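Local structure of aldehyde dehydrogenase (Burkholderia vietnamiensis, 5KF0) at residues 142-155 / 472-484. The protein probably oxidises aldehydes to carboxylic acids with a nicotinamide cofactor, and binds NADPH. Residues are numbered along the deposited sequence; the frame is centred on the assembly and turned at random. Where two conformers were deposited one is given.
Sequences GYTGYTRRVPIGPC and EDMTEPRLMVVRR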
# COMPACT_ATOMS: atom_id res chain seq x y z
N GLY A 142 16.52 -6.83 16.27
CA GLY A 142 17.33 -7.55 15.32
C GLY A 142 16.57 -8.45 14.36
O GLY A 142 17.21 -9.11 13.52
N TYR A 143 15.24 -8.51 14.45
CA TYR A 143 14.43 -9.29 13.53
C TYR A 143 13.76 -8.39 12.49
O TYR A 143 13.32 -7.29 12.82
CB TYR A 143 13.34 -10.06 14.27
CG TYR A 143 13.79 -11.13 15.25
CD1 TYR A 143 13.74 -12.49 14.91
CD2 TYR A 143 14.21 -10.79 16.53
CE1 TYR A 143 14.11 -13.47 15.82
CE2 TYR A 143 14.60 -11.76 17.44
CZ TYR A 143 14.54 -13.09 17.09
OH TYR A 143 14.90 -14.03 18.02
N THR A 144 13.66 -8.88 11.25
CA THR A 144 12.96 -8.21 10.16
C THR A 144 12.14 -9.24 9.40
O THR A 144 12.55 -10.39 9.24
CB THR A 144 13.95 -7.54 9.19
OG1 THR A 144 14.81 -6.65 9.91
CG2 THR A 144 13.21 -6.75 8.08
N GLY A 145 10.98 -8.81 8.90
CA GLY A 145 10.08 -9.68 8.15
C GLY A 145 10.10 -9.33 6.66
O GLY A 145 10.21 -8.16 6.29
N TYR A 146 9.99 -10.37 5.83
CA TYR A 146 9.87 -10.23 4.39
C TYR A 146 8.74 -11.13 3.93
O TYR A 146 8.68 -12.29 4.33
CB TYR A 146 11.17 -10.65 3.67
CG TYR A 146 12.38 -9.88 4.14
CD1 TYR A 146 12.80 -8.74 3.45
CD2 TYR A 146 13.10 -10.28 5.26
CE1 TYR A 146 13.90 -8.02 3.88
CE2 TYR A 146 14.20 -9.56 5.70
CZ TYR A 146 14.60 -8.43 4.99
OH TYR A 146 15.69 -7.71 5.41
N THR A 147 7.85 -10.61 3.08
CA THR A 147 6.71 -11.41 2.64
C THR A 147 6.71 -11.59 1.13
O THR A 147 7.25 -10.79 0.36
CB THR A 147 5.37 -10.80 3.07
OG1 THR A 147 5.08 -9.64 2.27
CG2 THR A 147 5.39 -10.43 4.55
N ARG A 148 6.04 -12.67 0.71
CA ARG A 148 5.79 -12.99 -0.69
C ARG A 148 4.47 -13.73 -0.76
O ARG A 148 3.98 -14.26 0.24
CB ARG A 148 6.91 -13.85 -1.29
CG ARG A 148 6.96 -15.26 -0.68
CD ARG A 148 8.25 -16.00 -0.99
NE ARG A 148 8.34 -16.47 -2.37
CZ ARG A 148 9.38 -17.16 -2.85
NH1 ARG A 148 10.42 -17.44 -2.06
NH2 ARG A 148 9.38 -17.55 -4.11
N ARG A 149 3.88 -13.76 -1.96
CA ARG A 149 2.65 -14.51 -2.20
C ARG A 149 3.01 -15.75 -3.02
O ARG A 149 3.49 -15.63 -4.14
CB ARG A 149 1.63 -13.67 -2.95
CG ARG A 149 1.36 -12.32 -2.32
CD ARG A 149 0.68 -12.44 -0.98
NE ARG A 149 -0.60 -13.14 -1.05
CZ ARG A 149 -1.45 -13.21 -0.03
NH1 ARG A 149 -1.15 -12.61 1.12
NH2 ARG A 149 -2.59 -13.87 -0.15
N VAL A 150 2.78 -16.93 -2.44
CA VAL A 150 3.08 -18.21 -3.09
C VAL A 150 1.78 -18.76 -3.68
O VAL A 150 0.74 -18.68 -3.01
CB VAL A 150 3.69 -19.20 -2.07
CG1 VAL A 150 3.98 -20.56 -2.72
CG2 VAL A 150 4.96 -18.61 -1.46
N PRO A 151 1.78 -19.31 -4.88
CA PRO A 151 0.53 -19.90 -5.40
C PRO A 151 -0.02 -20.92 -4.42
O PRO A 151 0.72 -21.68 -3.80
CB PRO A 151 0.96 -20.57 -6.71
CG PRO A 151 2.29 -20.05 -7.05
CD PRO A 151 2.91 -19.44 -5.82
N ILE A 152 -1.35 -20.91 -4.25
CA ILE A 152 -1.96 -21.76 -3.23
C ILE A 152 -1.89 -23.24 -3.61
O ILE A 152 -1.89 -24.11 -2.73
CB ILE A 152 -3.41 -21.32 -2.96
CG1 ILE A 152 -3.93 -21.93 -1.66
CG2 ILE A 152 -4.32 -21.64 -4.16
CD1 ILE A 152 -5.25 -21.30 -1.18
N GLY A 153 -1.81 -23.55 -4.89
CA GLY A 153 -1.80 -24.92 -5.34
C GLY A 153 -2.89 -25.14 -6.37
O GLY A 153 -3.42 -24.18 -6.93
N PRO A 154 -3.26 -26.40 -6.62
CA PRO A 154 -4.32 -26.66 -7.60
C PRO A 154 -5.63 -26.03 -7.17
O PRO A 154 -6.05 -26.15 -6.01
CB PRO A 154 -4.41 -28.19 -7.61
CG PRO A 154 -3.06 -28.66 -7.10
CD PRO A 154 -2.70 -27.64 -6.05
N CYS A 155 -6.28 -25.35 -8.11
CA CYS A 155 -7.54 -24.66 -7.87
C CYS A 155 -8.65 -25.33 -8.66
O CYS A 155 -8.45 -25.70 -9.82
CB CYS A 155 -7.47 -23.19 -8.28
SG CYS A 155 -6.31 -22.19 -7.30
N GLU A 472 -5.16 -12.62 -4.39
CA GLU A 472 -4.99 -12.79 -2.95
C GLU A 472 -5.54 -14.14 -2.49
O GLU A 472 -4.90 -14.84 -1.70
CB GLU A 472 -5.67 -11.65 -2.19
CG GLU A 472 -5.36 -11.69 -0.71
CD GLU A 472 -6.08 -10.64 0.10
OE1 GLU A 472 -6.93 -9.91 -0.46
OE2 GLU A 472 -5.79 -10.55 1.32
N ASP A 473 -6.72 -14.53 -2.98
CA ASP A 473 -7.29 -15.80 -2.56
C ASP A 473 -6.54 -16.99 -3.14
O ASP A 473 -6.54 -18.07 -2.54
CB ASP A 473 -8.77 -15.89 -2.96
CG ASP A 473 -9.66 -15.07 -2.06
OD1 ASP A 473 -9.30 -14.86 -0.89
OD2 ASP A 473 -10.73 -14.63 -2.53
N MET A 474 -5.90 -16.82 -4.29
CA MET A 474 -5.18 -17.89 -4.96
C MET A 474 -3.72 -17.96 -4.54
O MET A 474 -2.94 -18.68 -5.17
CB MET A 474 -5.28 -17.72 -6.48
CG MET A 474 -6.72 -17.84 -6.96
SD MET A 474 -6.89 -17.52 -8.72
CE MET A 474 -8.68 -17.43 -8.79
N THR A 475 -3.35 -17.24 -3.49
CA THR A 475 -1.99 -17.31 -2.98
C THR A 475 -2.02 -17.43 -1.46
O THR A 475 -2.98 -17.02 -0.80
CB THR A 475 -1.16 -16.07 -3.36
OG1 THR A 475 -1.85 -14.87 -2.98
CG2 THR A 475 -0.87 -16.04 -4.86
N GLU A 476 -0.95 -18.02 -0.92
CA GLU A 476 -0.69 -18.01 0.51
C GLU A 476 0.44 -17.06 0.80
O GLU A 476 1.48 -17.13 0.13
CB GLU A 476 -0.30 -19.41 1.02
CG GLU A 476 -1.49 -20.37 1.19
CD GLU A 476 -2.29 -20.09 2.44
OE1 GLU A 476 -3.28 -20.82 2.68
OE2 GLU A 476 -1.93 -19.16 3.19
N PRO A 477 0.33 -16.18 1.79
CA PRO A 477 1.51 -15.41 2.20
C PRO A 477 2.55 -16.35 2.81
O PRO A 477 2.22 -17.29 3.54
CB PRO A 477 0.97 -14.43 3.25
CG PRO A 477 -0.30 -15.02 3.72
CD PRO A 477 -0.86 -15.88 2.61
N ARG A 478 3.82 -16.10 2.48
CA ARG A 478 4.90 -16.84 3.13
C ARG A 478 5.87 -15.82 3.70
O ARG A 478 6.53 -15.08 2.94
CB ARG A 478 5.60 -17.81 2.18
CG ARG A 478 6.54 -18.75 2.95
CD ARG A 478 7.11 -19.84 2.05
NE ARG A 478 6.07 -20.76 1.58
CZ ARG A 478 6.23 -21.57 0.55
NH1 ARG A 478 7.38 -21.54 -0.14
NH2 ARG A 478 5.26 -22.40 0.18
N LEU A 479 5.92 -15.75 5.02
CA LEU A 479 6.78 -14.82 5.73
C LEU A 479 8.17 -15.42 5.88
O LEU A 479 8.31 -16.61 6.19
CB LEU A 479 6.19 -14.54 7.12
CG LEU A 479 7.02 -13.68 8.08
CD1 LEU A 479 7.06 -12.23 7.57
CD2 LEU A 479 6.40 -13.78 9.48
N MET A 480 9.20 -14.61 5.65
CA MET A 480 10.55 -14.94 6.05
C MET A 480 10.97 -13.96 7.14
O MET A 480 11.00 -12.74 6.89
CB MET A 480 11.53 -14.89 4.88
CG MET A 480 12.96 -15.22 5.30
SD MET A 480 14.12 -15.29 3.91
CE MET A 480 13.92 -13.61 3.33
N VAL A 481 11.27 -14.48 8.32
CA VAL A 481 11.82 -13.68 9.42
C VAL A 481 13.32 -13.90 9.43
O VAL A 481 13.78 -15.04 9.53
CB VAL A 481 11.21 -14.11 10.77
CG1 VAL A 481 11.86 -13.31 11.92
CG2 VAL A 481 9.69 -13.94 10.75
N VAL A 482 14.10 -12.82 9.34
CA VAL A 482 15.55 -12.91 9.40
C VAL A 482 16.02 -12.32 10.72
O VAL A 482 15.72 -11.16 11.02
CB VAL A 482 16.21 -12.20 8.21
CG1 VAL A 482 17.73 -12.27 8.34
CG2 VAL A 482 15.73 -12.82 6.90
N ARG A 483 16.78 -13.09 11.49
CA ARG A 483 17.35 -12.57 12.73
C ARG A 483 18.80 -12.19 12.50
O ARG A 483 19.60 -13.00 12.02
CB ARG A 483 17.28 -13.57 13.88
CG ARG A 483 17.69 -12.89 15.20
CD ARG A 483 17.86 -13.84 16.37
NE ARG A 483 17.83 -13.10 17.64
CZ ARG A 483 17.80 -13.66 18.85
NH1 ARG A 483 17.82 -14.98 19.00
NH2 ARG A 483 17.74 -12.88 19.93
N ARG A 484 19.14 -10.95 12.85
CA ARG A 484 20.52 -10.49 12.93
C ARG A 484 20.89 -10.35 14.39
O ARG A 484 20.13 -9.77 15.18
CB ARG A 484 20.67 -9.15 12.20
CG ARG A 484 20.31 -9.24 10.74
CD ARG A 484 20.35 -7.88 10.10
NE ARG A 484 21.72 -7.36 10.03
CZ ARG A 484 22.00 -6.12 9.67
NH1 ARG A 484 21.02 -5.28 9.37
NH2 ARG A 484 23.26 -5.70 9.61
O HOH W 1 16.92 -8.41 10.54
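The hydroxyl of T475 is gripped by R149 through two nitrogens: NE lies 2.9 Å from OG1 and NH2 3.1 Å from the same atom, with OG1 in the guanidinium plane. T475 turns OG1 between its own N and carbonyl carbon (chi1 53°), and that oxygen also bonds the backbone O of I471, so the end of helix 467-473 is tied to strand 143-151. The long arginine chain folds at chi2 and chi3 to lay one guanidinium face over the ring of P477, whose compact, rigid surface suits a flat cation, while NH2 makes a weak bond to E472 O. Nearby, I152 N reaches M474 O at 2.9 Å, and the branched I152 side chain packs on this turn, its CG2 against M474 O and its CD1 near D473 O.

From there the strands run antiparallel, joined by main-chain bonds between V150 and E476, Y146 and M480, and T144 and V482, among others; M480 N to Y146 O is 2.7 Å and almost straight. In the conformer given, V150, beta-branched as befits a strand, sets CG2 over the centre of the R478 guanidinium; R478 NH1 bonds W431 O of the second subunit. Near the far end, R483 extends across one face of the Y143 ring, its CG 3.7 Å from the centroid in a CH-pi contact, and the Y143 hydroxyl lies over the guanidinium while bonding D443 of the second subunit. G145, with no side chain, lets L479 CD1 come to 4.0 Å from its CA.

Residues 479-482 pair in parallel with a strand of the second subunit, continuing the sheet across the interface. With strand 129-133 on the other side of strand 143-151, these strands form the three-stranded antiparallel arm of the oligomerisation domain characteristic of the aldehyde dehydrogenase fold.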